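Local coordinates for envelope glycoprotein (Bourbon virus, PDB 5ZKX) that probably drives fusion of the viral envelope with a host membrane, as a trimeric class III fusion glycoprotein related to baculovirus gp64, captured here in its postfusion form, at residues A[77-82]-A[178-183]; A[42-47]-A[188-193]; A[97-102]-A[126-131]; A[105-110]-A[135-140]. All blocks are in the same frame, centred on the assembly; numbering follows the deposited sequence.

All four contacts bear on one antiparallel sheet, at two places. Interactions 1 and 2 touch, their centres 8 Å apart, and share the hairpin of strands 182-185 and 188-192. Interaction 2 is the strand pairing; interaction 1 is where helix 79-88 meets that hairpin. Interactions 3 and 4, also 8 Å apart, have centres about 30 Å or more from those of the first pair. They meet at strand 134-148, which pairs with strand 44-58 of interaction 2. Interactions 2 and 4 are buried, 1 and 3 partly exposed. The chemistry differs: apolar and CH-pi packing with a loose charge pair in 1, backbone ladder and aromatics in 2, polar bonds and a ring stack in 3, a disulfide in 4.

Interaction 1 of 4, residues A[77-82]-A[178-183]; sequences PTKDEL and VAETFW
Lys79 lies over one face of the Phe182 ring. Its CB sits 4.2 Å from the ring centroid and 6° off the ring normal, a CH-pi contact. The lysine chain is extended from CG to NZ and runs past the phenylalanine in the opposite direction. The edge of the same ring meets other groups. Pro77 O lies near the ring plane, 3.9 Å from Phe182 CZ. Leu82 CD2 reaches Phe182 CE1 at 4.3 Å, also near the plane.

The ring thus packs on the first turn of helix 79-88. Thr78 is the N-cap of that helix, and Thr78 and Glu81 form a capping box. Glu81 N donates to Thr78 OG1 at 3.2 Å, and Thr78 N donates to Glu81 OE1 from above the carboxylate plane.

The charged contact is looser. Lys79 NZ stands 4.1 Å from Glu180 OE2, beyond a salt bridge, and 3.6 Å from Glu180 O. Glu180 OE2 instead forms a salt bridge with Lys83, one turn further along the helix. Glu180 OE1 is hydrogen-bonded to Ser193 OG.

Interaction 2 of 4, residues A[42-47]-A[188-193]; sequences KNFIIG and FSYLYS
Phe44, Ile46, Tyr190 and Tyr192 form the apolar centre, on one face of the sheet. Phe44 CZ touches Tyr190 CB at 3.7 Å. Phe44 CD1 touches Tyr192 CB at 3.6 Å, and these two side chains cross at about a right angle. Phe44 CG is anti to its backbone N (chi1 -160°), and the ring beyond it reaches across to the other strand. Ile46 lays CG1, CG2 and CD1 against the CD1-CE1 side of the Tyr190 ring, with CG2 3.7 Å from Tyr190 CE1. Ile46 CG2 also meets the edge of Phe188. Trp183 stacks on Tyr190, and helix 422-437 packs on Phe188 and Tyr190.

Ile45, Leu191 and Ser189 point to the other face, where Leu82, Lys79 and Lys83 of helix 79-88 touch them.

The backbones are antiparallel, their axes at 169°. Ile45 with Leu191 and Gly47 with Ser189 are hydrogen-bonded pairs. Each pair has two bonds, such as Ile45 N to Leu191 O at 2.8 Å. Ile46 with Tyr190, between them, and Phe44 with Tyr192, beyond Ile45, are non-hydrogen-bonded pairs.

At the polar edge, Ser193 N donates to Asn43 O at 2.8 Å. The Asn43 amide lies beside the Tyr192 ring, pointing the same way, with CG 3.6 Å from Tyr192 CE2. Asp39 and the backbone N of Leu150 hold that amide. Against strand 134-148, Asn43 and Phe44 both face Thr148, a classic beta bulge.

Five backbone bonds thus give partners to peptide groups that lie buried among aromatic and aliphatic side chains.

Interaction 3 of 4, residues A[97-102]-A[126-131]; sequences VQDAWS and RSNNNH
Trp101 and His131 stack face to face. The five-membered ring of the indole and the imidazole have centroids 3.4 Å apart and planes at 5°. Asn130 CG lies over the opposite face of the imidazole, offset toward its rim.

The imidazole is also held at its edge. His131 NE2 donates to Asp99 OD2 at 3.0 Å, in the ring plane and on the syn lone pair of the carboxylate. The carboxylate and ring planes are 40° apart. Stack and bond together fix the tilt and rotation of the ring. Asp99 OD2 takes a second, weak bond from Asn128 ND2 at 3.5 Å. That amide is turned 78° from the carboxylate. Asn128 ND2 also donates to Asn130 OD1 at 2.7 Å.

Further along, the Gln98 chain crosses Arg126 at about a right angle. Its CB lies over one face of the guanidinium, 3.4 Å from Arg126 NE, and its amide is stacked on that group. Arg126 NH2 donates to Val97 O at 2.5 Å, and NE adds a weak bond to the same oxygen. NH2 approaches from above the carbonyl plane. Its bond is shorter than usual, and the exact geometry is doubtful. Arg126 NH1 forms a salt bridge with Glu96.

Strand 134-148 links the two segments: Val97 and Ala100 bond to its backbone, and Asn128 OD1 accepts from Asn138 ND2. Strand 126-127 pairs in parallel with strand 442-443. Asn130 bonds to Gly64 O of the second subunit, so the 126-131 segment reaches the trimer interface.

Interaction 4 of 4, residues A[105-110]-A[135-140]; sequences SSICFV and HTCNLS
Cys108 and Cys137 are joined by a disulfide, SG to SG 1.9 Å, with a chi3 of 106°. Cys137 SG is anti to its backbone N (chi1 -180°), which carries it out from the strand to Cys108. Ile107 CG2 packs against Cys137 SG at 3.5 Å. Ser105, in the same turn, also sits close to the strand. Its O lies 3.7 Å from Cys137 CB, and its OG lies 3.4 Å from His135 CB.

The disulfide ties a short 3-10 segment, 105-108, to the long strand 134-148 of the antiparallel sheet. Cys108 N donates to Ser105 O at 3.2 Å, a bond within that 3-10 segment. This bond closes the turn that carries Cys108.

Ser105 OG is hydrogen-bonded to Ser102 O, and Ile107 packs on Val97 and Ala100. On the strand, Cys137 is backbone-bonded to Ala100, and its neighbours Thr136 and Asn138 are backbone-bonded to Cys56 and Ser54 of strand 44-58. Tyr55 of that strand touches Cys108, and the His135 ring meets those of Tyr55 and Tyr57.

Interaction 1 of 4, residues A[77-82]-A[178-183]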
# COMPACT_ATOMS: atom_id res chain seq x y z
N PRO A 77 -37.05 -0.39 -2.97
CA PRO A 77 -37.92 0.76 -2.73
C PRO A 77 -37.91 1.73 -3.89
O PRO A 77 -36.96 1.79 -4.67
CB PRO A 77 -37.33 1.40 -1.46
CG PRO A 77 -35.92 0.90 -1.41
CD PRO A 77 -35.96 -0.48 -1.98
N THR A 78 -39.00 2.49 -4.02
CA THR A 78 -39.08 3.53 -5.03
C THR A 78 -38.21 4.71 -4.61
O THR A 78 -37.63 4.75 -3.52
CB THR A 78 -40.52 3.96 -5.24
OG1 THR A 78 -40.96 4.72 -4.11
CG2 THR A 78 -41.42 2.75 -5.40
N LYS A 79 -38.14 5.71 -5.49
CA LYS A 79 -37.34 6.90 -5.21
C LYS A 79 -37.83 7.61 -3.96
O LYS A 79 -37.06 7.88 -3.04
CB LYS A 79 -37.36 7.84 -6.41
CG LYS A 79 -36.22 8.84 -6.45
CD LYS A 79 -36.33 9.73 -7.68
CE LYS A 79 -35.17 10.71 -7.78
NZ LYS A 79 -35.19 11.46 -9.06
N ASP A 80 -39.13 7.91 -3.91
CA ASP A 80 -39.69 8.61 -2.75
C ASP A 80 -39.64 7.74 -1.50
O ASP A 80 -39.45 8.26 -0.39
CB ASP A 80 -41.12 9.05 -3.04
CG ASP A 80 -41.26 9.72 -4.39
OD1 ASP A 80 -40.31 10.42 -4.81
OD2 ASP A 80 -42.31 9.54 -5.04
N GLU A 81 -39.82 6.43 -1.65
CA GLU A 81 -39.68 5.52 -0.52
C GLU A 81 -38.27 5.59 0.06
O GLU A 81 -38.08 5.75 1.27
CB GLU A 81 -40.00 4.09 -0.95
CG GLU A 81 -41.38 3.61 -0.56
CD GLU A 81 -41.59 2.15 -0.90
OE1 GLU A 81 -41.50 1.80 -2.10
OE2 GLU A 81 -41.83 1.36 0.03
N LEU A 82 -37.26 5.48 -0.81
CA LEU A 82 -35.88 5.53 -0.35
C LEU A 82 -35.55 6.88 0.28
O LEU A 82 -34.75 6.95 1.23
CB LEU A 82 -34.94 5.24 -1.51
CG LEU A 82 -33.46 5.09 -1.19
CD1 LEU A 82 -33.28 4.13 -0.03
CD2 LEU A 82 -32.71 4.61 -2.42
N VAL A 178 -28.94 16.33 -14.37
CA VAL A 178 -30.21 17.03 -14.35
C VAL A 178 -30.90 16.92 -12.99
O VAL A 178 -31.33 17.93 -12.42
CB VAL A 178 -31.15 16.53 -15.47
CG1 VAL A 178 -30.80 17.21 -16.78
CG2 VAL A 178 -31.05 15.02 -15.62
N ALA A 179 -31.01 15.70 -12.45
CA ALA A 179 -31.66 15.53 -11.15
C ALA A 179 -31.33 14.17 -10.56
O ALA A 179 -31.71 13.14 -11.13
CB ALA A 179 -33.17 15.71 -11.28
N GLU A 180 -30.62 14.17 -9.43
CA GLU A 180 -30.70 13.12 -8.41
C GLU A 180 -30.66 11.71 -9.01
O GLU A 180 -31.65 10.98 -9.03
CB GLU A 180 -31.97 13.30 -7.57
CG GLU A 180 -31.74 14.10 -6.30
CD GLU A 180 -32.84 13.89 -5.28
OE1 GLU A 180 -32.61 14.15 -4.08
OE2 GLU A 180 -33.94 13.45 -5.68
N THR A 181 -29.49 11.36 -9.54
CA THR A 181 -29.31 10.04 -10.15
C THR A 181 -29.78 8.93 -9.22
O THR A 181 -29.31 8.79 -8.09
CB THR A 181 -27.84 9.83 -10.53
OG1 THR A 181 -27.65 8.50 -11.02
CG2 THR A 181 -26.93 10.06 -9.35
N PHE A 182 -30.75 8.15 -9.71
CA PHE A 182 -31.37 7.05 -8.98
C PHE A 182 -31.35 5.81 -9.87
O PHE A 182 -31.48 5.91 -11.09
CB PHE A 182 -32.81 7.41 -8.57
CG PHE A 182 -33.64 6.22 -8.15
CD1 PHE A 182 -33.60 5.77 -6.84
CD2 PHE A 182 -34.47 5.57 -9.05
CE1 PHE A 182 -34.37 4.69 -6.44
CE2 PHE A 182 -35.23 4.49 -8.66
CZ PHE A 182 -35.18 4.05 -7.35
N TRP A 183 -31.19 4.64 -9.24
CA TRP A 183 -31.26 3.40 -9.99
C TRP A 183 -31.51 2.24 -9.04
O TRP A 183 -31.46 2.38 -7.82
CB TRP A 183 -30.00 3.17 -10.83
CG TRP A 183 -28.82 2.61 -10.10
CD1 TRP A 183 -28.49 1.30 -9.95
CD2 TRP A 183 -27.79 3.36 -9.44
NE1 TRP A 183 -27.33 1.17 -9.23
CE2 TRP A 183 -26.87 2.42 -8.90
CE3 TRP A 183 -27.55 4.72 -9.24
CZ2 TRP A 183 -25.75 2.81 -8.19
CZ3 TRP A 183 -26.43 5.10 -8.53
CH2 TRP A 183 -25.54 4.15 -8.01

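Interaction 2 of 4, residues A[42-47]-A[188-193]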
# COMPACT_ATOMS: atom_id res chain seq x y z
N LYS A 42 -23.12 13.71 3.39
CA LYS A 42 -23.91 12.50 3.17
C LYS A 42 -24.85 12.77 2.00
O LYS A 42 -25.88 13.42 2.15
CB LYS A 42 -24.69 12.11 4.42
CG LYS A 42 -23.87 11.33 5.44
CD LYS A 42 -24.72 10.97 6.65
CE LYS A 42 -23.93 10.18 7.67
NZ LYS A 42 -22.66 9.66 7.10
N ASN A 43 -24.50 12.25 0.83
CA ASN A 43 -25.21 12.52 -0.41
C ASN A 43 -25.70 11.26 -1.10
O ASN A 43 -26.23 11.34 -2.21
CB ASN A 43 -24.31 13.32 -1.36
CG ASN A 43 -22.92 12.72 -1.47
OD1 ASN A 43 -22.72 11.53 -1.23
ND2 ASN A 43 -21.95 13.55 -1.82
N PHE A 44 -25.53 10.10 -0.47
CA PHE A 44 -25.83 8.81 -1.08
C PHE A 44 -26.67 7.99 -0.12
O PHE A 44 -26.30 7.81 1.04
CB PHE A 44 -24.54 8.07 -1.43
CG PHE A 44 -24.71 6.99 -2.45
CD1 PHE A 44 -25.46 7.20 -3.58
CD2 PHE A 44 -24.10 5.76 -2.28
CE1 PHE A 44 -25.61 6.21 -4.53
CE2 PHE A 44 -24.25 4.76 -3.22
CZ PHE A 44 -25.00 4.99 -4.35
N ILE A 45 -27.81 7.49 -0.61
CA ILE A 45 -28.70 6.64 0.18
C ILE A 45 -28.82 5.30 -0.52
O ILE A 45 -29.06 5.24 -1.74
CB ILE A 45 -30.08 7.29 0.37
CG1 ILE A 45 -29.93 8.74 0.83
CG2 ILE A 45 -30.89 6.50 1.39
CD1 ILE A 45 -31.25 9.39 1.21
N ILE A 46 -28.64 4.22 0.23
CA ILE A 46 -28.78 2.87 -0.27
C ILE A 46 -29.84 2.16 0.57
O ILE A 46 -29.77 2.17 1.80
CB ILE A 46 -27.45 2.09 -0.22
CG1 ILE A 46 -26.35 2.88 -0.93
CG2 ILE A 46 -27.61 0.72 -0.87
CD1 ILE A 46 -25.04 2.13 -1.01
N GLY A 47 -30.81 1.57 -0.10
CA GLY A 47 -31.85 0.82 0.58
C GLY A 47 -32.14 -0.48 -0.14
O GLY A 47 -32.22 -0.53 -1.36
N PHE A 188 -31.54 -3.85 -4.22
CA PHE A 188 -31.03 -2.57 -3.76
C PHE A 188 -31.51 -1.43 -4.64
O PHE A 188 -31.72 -1.60 -5.85
CB PHE A 188 -29.50 -2.59 -3.72
CG PHE A 188 -28.93 -3.59 -2.75
CD1 PHE A 188 -28.52 -3.20 -1.49
CD2 PHE A 188 -28.80 -4.92 -3.11
CE1 PHE A 188 -27.99 -4.12 -0.60
CE2 PHE A 188 -28.28 -5.84 -2.23
CZ PHE A 188 -27.87 -5.44 -0.97
N SER A 189 -31.67 -0.27 -4.03
CA SER A 189 -31.94 0.98 -4.72
C SER A 189 -30.94 2.01 -4.24
O SER A 189 -30.64 2.10 -3.05
CB SER A 189 -33.37 1.47 -4.48
OG SER A 189 -34.31 0.71 -5.22
N TYR A 190 -30.41 2.79 -5.18
CA TYR A 190 -29.37 3.77 -4.90
C TYR A 190 -29.83 5.15 -5.34
O TYR A 190 -30.31 5.31 -6.47
CB TYR A 190 -28.07 3.41 -5.62
CG TYR A 190 -27.62 1.98 -5.42
CD1 TYR A 190 -26.69 1.65 -4.45
CD2 TYR A 190 -28.12 0.96 -6.22
CE1 TYR A 190 -26.28 0.35 -4.27
CE2 TYR A 190 -27.71 -0.34 -6.05
CZ TYR A 190 -26.79 -0.64 -5.08
OH TYR A 190 -26.37 -1.94 -4.90
N LEU A 191 -29.68 6.13 -4.46
CA LEU A 191 -30.01 7.51 -4.75
C LEU A 191 -28.84 8.40 -4.36
O LEU A 191 -28.38 8.36 -3.21
CB LEU A 191 -31.27 7.95 -4.01
CG LEU A 191 -31.68 9.41 -4.23
CD1 LEU A 191 -32.22 9.61 -5.64
CD2 LEU A 191 -32.70 9.84 -3.19
N TYR A 192 -28.36 9.19 -5.31
CA TYR A 192 -27.25 10.11 -5.10
C TYR A 192 -27.74 11.53 -5.36
O TYR A 192 -28.16 11.85 -6.48
CB TYR A 192 -26.07 9.76 -6.02
CG TYR A 192 -24.94 10.76 -6.02
CD1 TYR A 192 -24.70 11.55 -7.13
CD2 TYR A 192 -24.11 10.90 -4.92
CE1 TYR A 192 -23.67 12.46 -7.14
CE2 TYR A 192 -23.08 11.80 -4.92
CZ TYR A 192 -22.86 12.59 -6.03
OH TYR A 192 -21.83 13.50 -6.05
N SER A 193 -27.69 12.37 -4.33
CA SER A 193 -28.26 13.72 -4.39
C SER A 193 -27.19 14.74 -4.03
O SER A 193 -26.99 15.06 -2.85
CB SER A 193 -29.46 13.84 -3.45
OG SER A 193 -30.41 12.82 -3.70

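Interaction 3 of 4, residues A[97-102]-A[126-131]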
# COMPACT_ATOMS: atom_id res chain seq x y z
N VAL A 97 -45.72 -13.10 8.20
CA VAL A 97 -46.75 -14.12 8.18
C VAL A 97 -46.12 -15.46 8.55
O VAL A 97 -45.14 -15.88 7.93
CB VAL A 97 -47.42 -14.22 6.80
CG1 VAL A 97 -48.37 -15.40 6.77
CG2 VAL A 97 -48.13 -12.92 6.46
N GLN A 98 -46.69 -16.12 9.56
CA GLN A 98 -46.17 -17.40 10.01
C GLN A 98 -47.32 -18.35 10.31
O GLN A 98 -48.21 -18.02 11.09
CB GLN A 98 -45.30 -17.23 11.26
CG GLN A 98 -44.85 -18.55 11.84
CD GLN A 98 -43.93 -18.38 13.03
OE1 GLN A 98 -43.83 -17.30 13.60
NE2 GLN A 98 -43.25 -19.46 13.40
N ASP A 99 -47.28 -19.52 9.68
CA ASP A 99 -48.26 -20.58 9.91
C ASP A 99 -49.68 -20.10 9.64
O ASP A 99 -50.62 -20.41 10.38
CB ASP A 99 -48.15 -21.15 11.33
CG ASP A 99 -48.71 -22.55 11.44
OD1 ASP A 99 -48.51 -23.19 12.49
OD2 ASP A 99 -49.35 -23.01 10.47
N ALA A 100 -49.85 -19.32 8.57
CA ALA A 100 -51.17 -18.90 8.12
C ALA A 100 -51.68 -19.96 7.15
O ALA A 100 -51.16 -20.09 6.04
CB ALA A 100 -51.11 -17.53 7.46
N TRP A 101 -52.70 -20.70 7.56
CA TRP A 101 -53.23 -21.76 6.72
C TRP A 101 -54.68 -21.44 6.34
O TRP A 101 -55.16 -20.32 6.54
CB TRP A 101 -53.05 -23.14 7.38
CG TRP A 101 -53.56 -23.31 8.77
CD1 TRP A 101 -53.02 -22.81 9.92
CD2 TRP A 101 -54.68 -24.11 9.17
NE1 TRP A 101 -53.75 -23.22 11.01
CE2 TRP A 101 -54.77 -24.02 10.58
CE3 TRP A 101 -55.61 -24.88 8.48
CZ2 TRP A 101 -55.77 -24.68 11.29
CZ3 TRP A 101 -56.60 -25.53 9.19
CH2 TRP A 101 -56.68 -25.42 10.58
N SER A 102 -55.38 -22.45 5.82
CA SER A 102 -56.26 -22.35 4.65
C SER A 102 -56.89 -20.98 4.42
O SER A 102 -56.70 -20.40 3.35
CB SER A 102 -57.38 -23.37 4.78
OG SER A 102 -58.14 -23.16 5.96
N ARG A 126 -38.47 -19.74 6.77
CA ARG A 126 -39.32 -20.71 7.44
C ARG A 126 -40.42 -21.20 6.51
O ARG A 126 -40.95 -20.43 5.70
CB ARG A 126 -39.94 -20.12 8.71
CG ARG A 126 -40.79 -18.91 8.47
CD ARG A 126 -41.70 -18.61 9.64
NE ARG A 126 -42.56 -17.47 9.33
CZ ARG A 126 -42.23 -16.21 9.56
NH1 ARG A 126 -41.06 -15.91 10.10
NH2 ARG A 126 -43.08 -15.24 9.24
N SER A 127 -40.77 -22.48 6.65
CA SER A 127 -41.78 -23.11 5.81
C SER A 127 -42.39 -24.27 6.58
O SER A 127 -41.74 -24.86 7.46
CB SER A 127 -41.18 -23.61 4.49
OG SER A 127 -42.08 -24.46 3.80
N ASN A 128 -43.64 -24.59 6.26
CA ASN A 128 -44.31 -25.74 6.84
C ASN A 128 -45.53 -26.08 5.99
O ASN A 128 -46.19 -25.18 5.47
CB ASN A 128 -44.71 -25.50 8.30
CG ASN A 128 -45.80 -24.46 8.44
OD1 ASN A 128 -45.57 -23.27 8.22
ND2 ASN A 128 -46.99 -24.91 8.81
N ASN A 129 -45.80 -27.37 5.85
CA ASN A 129 -46.88 -27.87 5.00
C ASN A 129 -47.66 -28.97 5.73
O ASN A 129 -47.91 -30.05 5.20
CB ASN A 129 -46.31 -28.38 3.67
CG ASN A 129 -47.38 -28.58 2.62
OD1 ASN A 129 -48.39 -27.88 2.61
ND2 ASN A 129 -47.16 -29.54 1.73
N ASN A 130 -48.04 -28.69 6.97
CA ASN A 130 -48.60 -29.70 7.87
C ASN A 130 -50.09 -29.53 8.12
O ASN A 130 -50.60 -29.91 9.17
CB ASN A 130 -47.84 -29.69 9.20
CG ASN A 130 -48.01 -28.38 9.94
OD1 ASN A 130 -48.04 -27.31 9.32
ND2 ASN A 130 -48.11 -28.45 11.26
N HIS A 131 -50.82 -28.95 7.16
CA HIS A 131 -52.26 -28.78 7.28
C HIS A 131 -52.90 -29.49 6.08
O HIS A 131 -52.90 -28.96 4.97
CB HIS A 131 -52.64 -27.31 7.34
CG HIS A 131 -52.14 -26.62 8.57
ND1 HIS A 131 -52.68 -26.84 9.82
CD2 HIS A 131 -51.14 -25.73 8.75
CE1 HIS A 131 -52.04 -26.11 10.71
NE2 HIS A 131 -51.09 -25.42 10.09

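Interaction 4 of 4, residues A[105-110]-A[135-140]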
# COMPACT_ATOMS: atom_id res chain seq x y z
N SER A 105 -54.13 -18.30 4.66
CA SER A 105 -53.08 -18.52 3.67
C SER A 105 -53.25 -17.64 2.44
O SER A 105 -52.30 -17.50 1.66
CB SER A 105 -53.05 -19.99 3.24
OG SER A 105 -54.12 -20.27 2.36
N SER A 106 -54.43 -17.05 2.25
CA SER A 106 -54.61 -16.07 1.18
C SER A 106 -53.74 -14.84 1.39
O SER A 106 -53.55 -14.06 0.45
CB SER A 106 -56.08 -15.64 1.09
OG SER A 106 -56.40 -14.68 2.09
N ILE A 107 -53.18 -14.66 2.59
CA ILE A 107 -52.26 -13.57 2.86
C ILE A 107 -51.00 -13.62 2.01
O ILE A 107 -50.31 -12.60 1.91
CB ILE A 107 -51.89 -13.62 4.35
CG1 ILE A 107 -51.28 -12.32 4.87
CG2 ILE A 107 -50.87 -14.70 4.60
CD1 ILE A 107 -52.15 -11.12 4.69
N CYS A 108 -50.71 -14.74 1.34
CA CYS A 108 -49.49 -14.87 0.56
C CYS A 108 -49.50 -14.04 -0.71
O CYS A 108 -48.44 -13.88 -1.32
CB CYS A 108 -49.22 -16.34 0.21
SG CYS A 108 -48.14 -17.22 1.39
N PHE A 109 -50.66 -13.52 -1.13
CA PHE A 109 -50.77 -12.65 -2.31
C PHE A 109 -51.82 -11.59 -1.97
O PHE A 109 -53.02 -11.81 -2.16
CB PHE A 109 -51.15 -13.44 -3.57
CG PHE A 109 -50.35 -14.69 -3.77
CD1 PHE A 109 -49.17 -14.67 -4.49
CD2 PHE A 109 -50.79 -15.90 -3.24
CE1 PHE A 109 -48.43 -15.83 -4.67
CE2 PHE A 109 -50.05 -17.06 -3.42
CZ PHE A 109 -48.87 -17.02 -4.14
N VAL A 110 -51.36 -10.45 -1.46
CA VAL A 110 -52.26 -9.41 -0.99
C VAL A 110 -51.97 -8.04 -1.59
O VAL A 110 -52.89 -7.21 -1.68
CB VAL A 110 -52.24 -9.35 0.56
CG1 VAL A 110 -52.55 -7.96 1.11
CG2 VAL A 110 -53.21 -10.37 1.14
N HIS A 135 -53.91 -25.08 2.29
CA HIS A 135 -52.72 -24.31 1.96
C HIS A 135 -52.11 -23.72 3.22
O HIS A 135 -52.79 -23.49 4.22
CB HIS A 135 -53.04 -23.17 0.99
CG HIS A 135 -53.35 -23.64 -0.40
ND1 HIS A 135 -52.37 -23.86 -1.35
CD2 HIS A 135 -54.53 -23.91 -1.01
CE1 HIS A 135 -52.93 -24.26 -2.47
NE2 HIS A 135 -54.24 -24.30 -2.30
N THR A 136 -50.80 -23.47 3.17
CA THR A 136 -50.08 -22.83 4.27
C THR A 136 -49.23 -21.70 3.71
O THR A 136 -48.67 -21.81 2.62
CB THR A 136 -49.19 -23.83 5.03
OG1 THR A 136 -49.96 -24.98 5.38
CG2 THR A 136 -48.65 -23.19 6.31
N CYS A 137 -49.15 -20.60 4.46
CA CYS A 137 -48.40 -19.43 4.01
C CYS A 137 -47.38 -19.04 5.06
O CYS A 137 -47.68 -18.99 6.26
CB CYS A 137 -49.33 -18.25 3.73
SG CYS A 137 -48.47 -16.74 3.17
N ASN A 138 -46.16 -18.78 4.60
CA ASN A 138 -45.11 -18.17 5.40
C ASN A 138 -44.52 -17.01 4.62
O ASN A 138 -44.24 -17.14 3.42
CB ASN A 138 -44.00 -19.17 5.76
CG ASN A 138 -44.41 -20.12 6.87
OD1 ASN A 138 -44.37 -19.76 8.05
ND2 ASN A 138 -44.79 -21.33 6.50
N LEU A 139 -44.32 -15.89 5.30
CA LEU A 139 -43.81 -14.67 4.67
C LEU A 139 -42.90 -13.95 5.66
O LEU A 139 -43.33 -13.64 6.77
CB LEU A 139 -44.97 -13.76 4.23
CG LEU A 139 -44.66 -12.58 3.32
CD1 LEU A 139 -44.20 -13.07 1.96
CD2 LEU A 139 -45.88 -11.69 3.18
N SER A 140 -41.66 -13.69 5.25
CA SER A 140 -40.67 -13.01 6.07
C SER A 140 -39.96 -11.94 5.25
O SER A 140 -39.60 -12.18 4.09
CB SER A 140 -39.64 -14.00 6.63
OG SER A 140 -38.97 -13.47 7.75